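Local coordinates for histone-lysine N-methyltransferase, H3 lysine-9 specific SUVH4 (Arabidopsis thaliana, PDB 4QEO), which methylates histone H3 to set the H3K9 mark of transcriptional repression, and binds methylated DNA, so linking histone methylation to DNA methylation in gene silencing, at residues E117-N122 with T127-G132. Sequence-based numbering, arbitrary orientation.
Sequences EDDLDN and TYTGQG. With nucleotides of chain B.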
ATOM      1  N   GLU A 117     -27.327   6.182  13.988  1.00 25.72           N
ATOM      2  CA  GLU A 117     -28.014   7.432  13.689  1.00 30.30           C
ATOM      3  C   GLU A 117     -27.757   8.514  14.758  1.00 32.70           C
ATOM      4  O   GLU A 117     -27.838   9.705  14.471  1.00 28.50           O
ATOM      5  CB  GLU A 117     -29.513   7.164  13.506  1.00 29.19           C
ATOM      6  CG  GLU A 117     -30.138   6.491  14.734  1.00 32.79           C
ATOM      7  CD  GLU A 117     -31.459   5.801  14.462  1.00 37.82           C
ATOM      8  OE1 GLU A 117     -31.988   5.923  13.331  1.00 41.49           O
ATOM      9  OE2 GLU A 117     -31.984   5.147  15.391  1.00 38.33           O
ATOM     10  N   ASP A 118     -27.405   8.110  15.979  1.00 25.07           N
ATOM     11  CA  ASP A 118     -27.142   9.095  17.028  1.00 22.87           C
ATOM     12  C   ASP A 118     -25.685   9.594  17.108  1.00 22.07           C
ATOM     13  O   ASP A 118     -25.389  10.467  17.913  1.00 24.45           O
ATOM     14  CB  ASP A 118     -27.614   8.572  18.398  1.00 23.68           C
ATOM     15  CG  ASP A 118     -29.095   8.200  18.398  1.00 28.22           C
ATOM     16  OD1 ASP A 118     -29.921   9.128  18.423  1.00 29.27           O
ATOM     17  OD2 ASP A 118     -29.435   6.992  18.353  1.00 28.20           O
ATOM     18  N   ASP A 119     -24.779   9.052  16.294  1.00 21.02           N
ATOM     19  CA  ASP A 119     -23.387   9.545  16.275  1.00 21.59           C
ATOM     20  C   ASP A 119     -23.358  10.996  15.778  1.00 25.00           C
ATOM     21  O   ASP A 119     -24.054  11.330  14.829  1.00 24.68           O
ATOM     22  CB  ASP A 119     -22.487   8.699  15.346  1.00 22.26           C
ATOM     23  CG  ASP A 119     -22.184   7.307  15.893  1.00 25.12           C
ATOM     24  OD1 ASP A 119     -22.439   7.049  17.096  1.00 23.96           O
ATOM     25  OD2 ASP A 119     -21.669   6.469  15.104  1.00 22.37           O
ATOM     26  N   LEU A 120     -22.543  11.842  16.406  1.00 26.53           N
ATOM     27  CA  LEU A 120     -22.342  13.219  15.951  1.00 25.40           C
ATOM     28  C   LEU A 120     -20.846  13.508  15.883  1.00 22.70           C
ATOM     29  O   LEU A 120     -20.185  13.516  16.905  1.00 18.98           O
ATOM     30  CB  LEU A 120     -23.020  14.226  16.899  1.00 23.55           C
ATOM     31  CG  LEU A 120     -22.797  15.685  16.468  1.00 29.24           C
ATOM     32  CD1 LEU A 120     -23.451  15.873  15.102  1.00 28.75           C
ATOM     33  CD2 LEU A 120     -23.345  16.697  17.493  1.00 26.62           C
ATOM     34  N   ASP A 121     -20.335  13.746  14.692  1.00 22.24           N
ATOM     35  CA  ASP A 121     -18.916  13.964  14.464  1.00 22.41           C
ATOM     36  C   ASP A 121     -18.580  15.415  14.245  1.00 22.01           C
ATOM     37  O   ASP A 121     -18.905  15.985  13.253  1.00 21.83           O
ATOM     38  CB  ASP A 121     -18.407  13.149  13.271  1.00 21.76           C
ATOM     39  CG  ASP A 121     -16.902  13.228  13.091  1.00 28.87           C
ATOM     40  OD1 ASP A 121     -16.233  13.855  13.863  1.00 26.80           O
ATOM     41  OD2 ASP A 121     -16.402  12.657  12.154  1.00 27.09           O
ATOM     42  N   ASN A 122     -17.860  15.954  15.194  1.00 20.58           N
ATOM     43  CA  ASN A 122     -17.354  17.289  15.106  1.00 25.17           C
ATOM     44  C   ASN A 122     -15.850  17.372  15.285  1.00 29.71           C
ATOM     45  O   ASN A 122     -15.386  18.229  15.942  1.00 27.80           O
ATOM     46  CB  ASN A 122     -18.074  18.226  16.053  1.00 28.93           C
ATOM     47  CG  ASN A 122     -19.430  18.666  15.530  1.00 34.12           C
ATOM     48  OD1 ASN A 122     -20.370  18.725  16.273  1.00 31.31           O
ATOM     49  ND2 ASN A 122     -19.516  18.952  14.274  1.00 28.35           N
ATOM     50  N   THR A 127     -19.637  12.889  19.617  1.00 21.94           N
ATOM     51  CA  THR A 127     -20.621  12.237  20.464  1.00 23.22           C
ATOM     52  C   THR A 127     -20.842  10.851  19.874  1.00 20.18           C
ATOM     53  O   THR A 127     -21.454  10.708  18.820  1.00 23.21           O
ATOM     54  CB  THR A 127     -21.939  13.033  20.523  1.00 23.96           C
ATOM     55  OG1 THR A 127     -21.652  14.366  20.951  1.00 22.11           O
ATOM     56  CG2 THR A 127     -22.915  12.400  21.548  1.00 21.95           C
ATOM     57  N   TYR A 128     -20.290   9.841  20.534  1.00 21.08           N
ATOM     58  CA  TYR A 128     -20.259   8.475  20.003  1.00 19.06           C
ATOM     59  C   TYR A 128     -21.322   7.635  20.704  1.00 18.14           C
ATOM     60  O   TYR A 128     -21.362   7.567  21.942  1.00 20.72           O
ATOM     61  CB  TYR A 128     -18.879   7.877  20.268  1.00 15.75           C
ATOM     62  CG  TYR A 128     -18.623   6.552  19.587  1.00 16.83           C
ATOM     63  CD1 TYR A 128     -18.401   6.482  18.222  1.00 17.88           C
ATOM     64  CD2 TYR A 128     -18.583   5.373  20.319  1.00 17.87           C
ATOM     65  CE1 TYR A 128     -18.134   5.243  17.601  1.00 23.18           C
ATOM     66  CE2 TYR A 128     -18.316   4.162  19.722  1.00 23.06           C
ATOM     67  CZ  TYR A 128     -18.094   4.098  18.365  1.00 21.33           C
ATOM     68  OH  TYR A 128     -17.829   2.878  17.787  1.00 21.91           O
ATOM     69  N   THR A 129     -22.203   7.016  19.921  1.00 20.12           N
ATOM     70  CA  THR A 129     -23.229   6.184  20.507  1.00 19.61           C
ATOM     71  C   THR A 129     -22.626   4.882  21.004  1.00 24.06           C
ATOM     72  O   THR A 129     -21.752   4.313  20.351  1.00 21.88           O
ATOM     73  CB  THR A 129     -24.329   5.875  19.500  1.00 19.82           C
ATOM     74  OG1 THR A 129     -24.660   7.071  18.792  1.00 20.08           O
ATOM     75  CG2 THR A 129     -25.594   5.326  20.206  1.00 17.09           C
ATOM     76  N   GLY A 130     -23.113   4.394  22.146  1.00 22.70           N
ATOM     77  CA  GLY A 130     -22.734   3.067  22.593  1.00 21.61           C
ATOM     78  C   GLY A 130     -23.179   1.980  21.617  1.00 21.66           C
ATOM     79  O   GLY A 130     -23.913   2.241  20.665  1.00 21.52           O
ATOM     80  N   GLN A 131     -22.730   0.755  21.853  1.00 23.97           N
ATOM     81  CA  GLN A 131     -23.145  -0.388  21.038  1.00 24.99           C
ATOM     82  C   GLN A 131     -24.492  -0.931  21.545  1.00 24.66           C
ATOM     83  O   GLN A 131     -24.885  -0.722  22.712  1.00 23.63           O
ATOM     84  CB  GLN A 131     -22.083  -1.499  21.109  1.00 23.00           C
ATOM     85  CG  GLN A 131     -21.918  -2.099  22.517  1.00 27.74           C
ATOM     86  CD  GLN A 131     -20.946  -3.283  22.578  1.00 29.99           C
ATOM     87  OE1 GLN A 131     -19.769  -3.108  22.880  1.00 28.86           O
ATOM     88  NE2 GLN A 131     -21.447  -4.496  22.311  1.00 29.46           N
ATOM     89  N   GLY A 132     -25.226  -1.591  20.662  1.00 22.04           N
ATOM     90  CA  GLY A 132     -26.371  -2.371  21.088  1.00 21.06           C
ATOM     91  C   GLY A 132     -27.658  -1.875  20.487  1.00 25.76           C
ATOM     92  O   GLY A 132     -27.782  -0.693  20.162  1.00 27.49           O
TER
ATOM     93  N1  5CM B   7     -20.383   1.865  14.555  1.00 22.44           N
ATOM     94  C2  5CM B   7     -20.595   3.237  14.376  1.00 26.54           C
ATOM     95  N3  5CM B   7     -20.905   4.047  15.390  1.00 26.15           N
ATOM     96  C4  5CM B   7     -21.028   3.586  16.605  1.00 27.89           C
ATOM     97  C5  5CM B   7     -20.816   2.158  16.815  1.00 25.49           C
ATOM     98  C5A 5CM B   7     -20.963   1.606  18.182  1.00 21.60           C
ATOM     99  C6  5CM B   7     -20.517   1.350  15.750  1.00 21.25           C
ATOM    100  O2  5CM B   7     -20.476   3.741  13.299  1.00 21.94           O
ATOM    101  N4  5CM B   7     -21.332   4.352  17.616  1.00 25.44           N
ATOM    102  C1' 5CM B   7     -20.131   1.029  13.404  1.00 20.93           C
ATOM    103  C2' 5CM B   7     -19.028  -0.015  13.407  1.00 21.11           C
ATOM    104  C3' 5CM B   7     -19.578  -1.009  12.412  1.00 26.18           C
ATOM    105  C4' 5CM B   7     -21.048  -1.035  12.780  1.00 25.94           C
ATOM    106  O4' 5CM B   7     -21.312   0.273  13.228  1.00 25.28           O
ATOM    107  O3' 5CM B   7     -19.490  -0.524  11.083  1.00 22.91           O
ATOM    108  C5' 5CM B   7     -21.470  -2.109  13.787  1.00 27.70           C
ATOM    109  O5' 5CM B   7     -20.777  -2.136  15.007  1.00 28.49           O
ATOM    110  P   5CM B   7     -21.404  -2.653  16.338  1.00 25.89           P
ATOM    111  OP1 5CM B   7     -20.549  -2.241  17.399  1.00 25.32           O
ATOM    112  OP2 5CM B   7     -22.790  -2.356  16.365  1.00 24.35           O
ATOM    113  P    DT B   6     -24.523  -5.805  20.356  1.00 30.63           P
ATOM    114  OP1  DT B   6     -24.073  -4.893  21.349  1.00 30.76           O
ATOM    115  OP2  DT B   6     -25.856  -5.713  19.898  1.00 28.31           O
ATOM    116  O5'  DT B   6     -23.608  -5.769  19.075  1.00 27.79           O
ATOM    117  C5'  DT B   6     -22.204  -5.639  19.200  1.00 28.91           C
ATOM    118  C4'  DT B   6     -21.554  -5.924  17.872  1.00 30.14           C
ATOM    119  O4'  DT B   6     -21.734  -7.313  17.551  1.00 30.96           O
ATOM    120  C3'  DT B   6     -22.140  -5.135  16.701  1.00 29.82           C
ATOM    121  O3'  DT B   6     -21.212  -4.184  16.190  1.00 27.57           O
ATOM    122  C2'  DT B   6     -22.501  -6.201  15.685  1.00 33.39           C
ATOM    123  C1'  DT B   6     -21.724  -7.406  16.158  1.00 31.78           C
ATOM    124  N1   DT B   6     -22.311  -8.697  15.764  1.00 29.88           N
ATOM    125  C2   DT B   6     -21.465  -9.732  15.462  1.00 31.66           C
ATOM    126  O2   DT B   6     -20.261  -9.654  15.564  1.00 33.38           O
ATOM    127  N3   DT B   6     -22.091 -10.884  15.064  1.00 33.95           N
ATOM    128  C4   DT B   6     -23.447 -11.088  14.919  1.00 34.52           C
ATOM    129  O4   DT B   6     -23.859 -12.168  14.540  1.00 36.92           O
ATOM    130  C5   DT B   6     -24.276  -9.954  15.239  1.00 37.25           C
ATOM    131  C7   DT B   6     -25.760 -10.081  15.114  1.00 36.87           C
ATOM    132  C6   DT B   6     -23.673  -8.830  15.644  1.00 30.97           C
TER
HETATM  133  O   HOH W   1     -19.968  15.809  19.177  1.00 36.27           O
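Three donors converge on OD1 of Asp119: N and OG1 of Thr129, and the exocyclic amine N4 of the 5-methylcytosine 5CM7 of chain B. The backbone N of Thr129 comes in nearly in line with the C-O bond, 2.8 Å from OD1, whereas OG1 reaches the anti side of the same oxygen, 34° out of the carboxylate plane. With CG of Asp119 beside its own backbone N (chi1 -71°), the carboxylate reaches past the end of the paired strands to both the Thr129 backbone and the base. N4 donates to OD1 over 3.0 Å and to the carbonyl O of Thr129 over 2.8 Å, so both segments read one amino group. The second carboxylate oxygen, OD2, lies 2.6 Å from N3 of the base, a separation that would suit a proton shared between them. Tyr128 covers one side of the cytosine, its ring nearly parallel to the base; N4 lies over its face, offset toward the rim, and the phenol OH bonds Val111 O. This is the 5-methylcytosine pocket of the SRA domain, where the flipped base is recognised. Farther along, Gln131 NE2 donates to OP1 of DT6 of chain B (2.8 Å), on the 5' phosphate of the nucleotide that precedes the methylcytosine. Behind the pocket, Leu120 and Thr127 form an antiparallel hydrogen-bonded pair: Leu120 N meets Thr127 O at 2.9 Å and Thr127 N meets Leu120 O at 2.8 Å, their CB atoms side by side. A water bridges Leu120 O and Thr127 OG1, and that hydroxyl is also hydrogen-bonded to NH1 of Arg208. The hairpin of strands 120-122 and 125-129 joins the SRA sheet through antiparallel pairing of strand 125-129 with strand 203-211, while Tyr128 packs against strands 88-91 and 106-112.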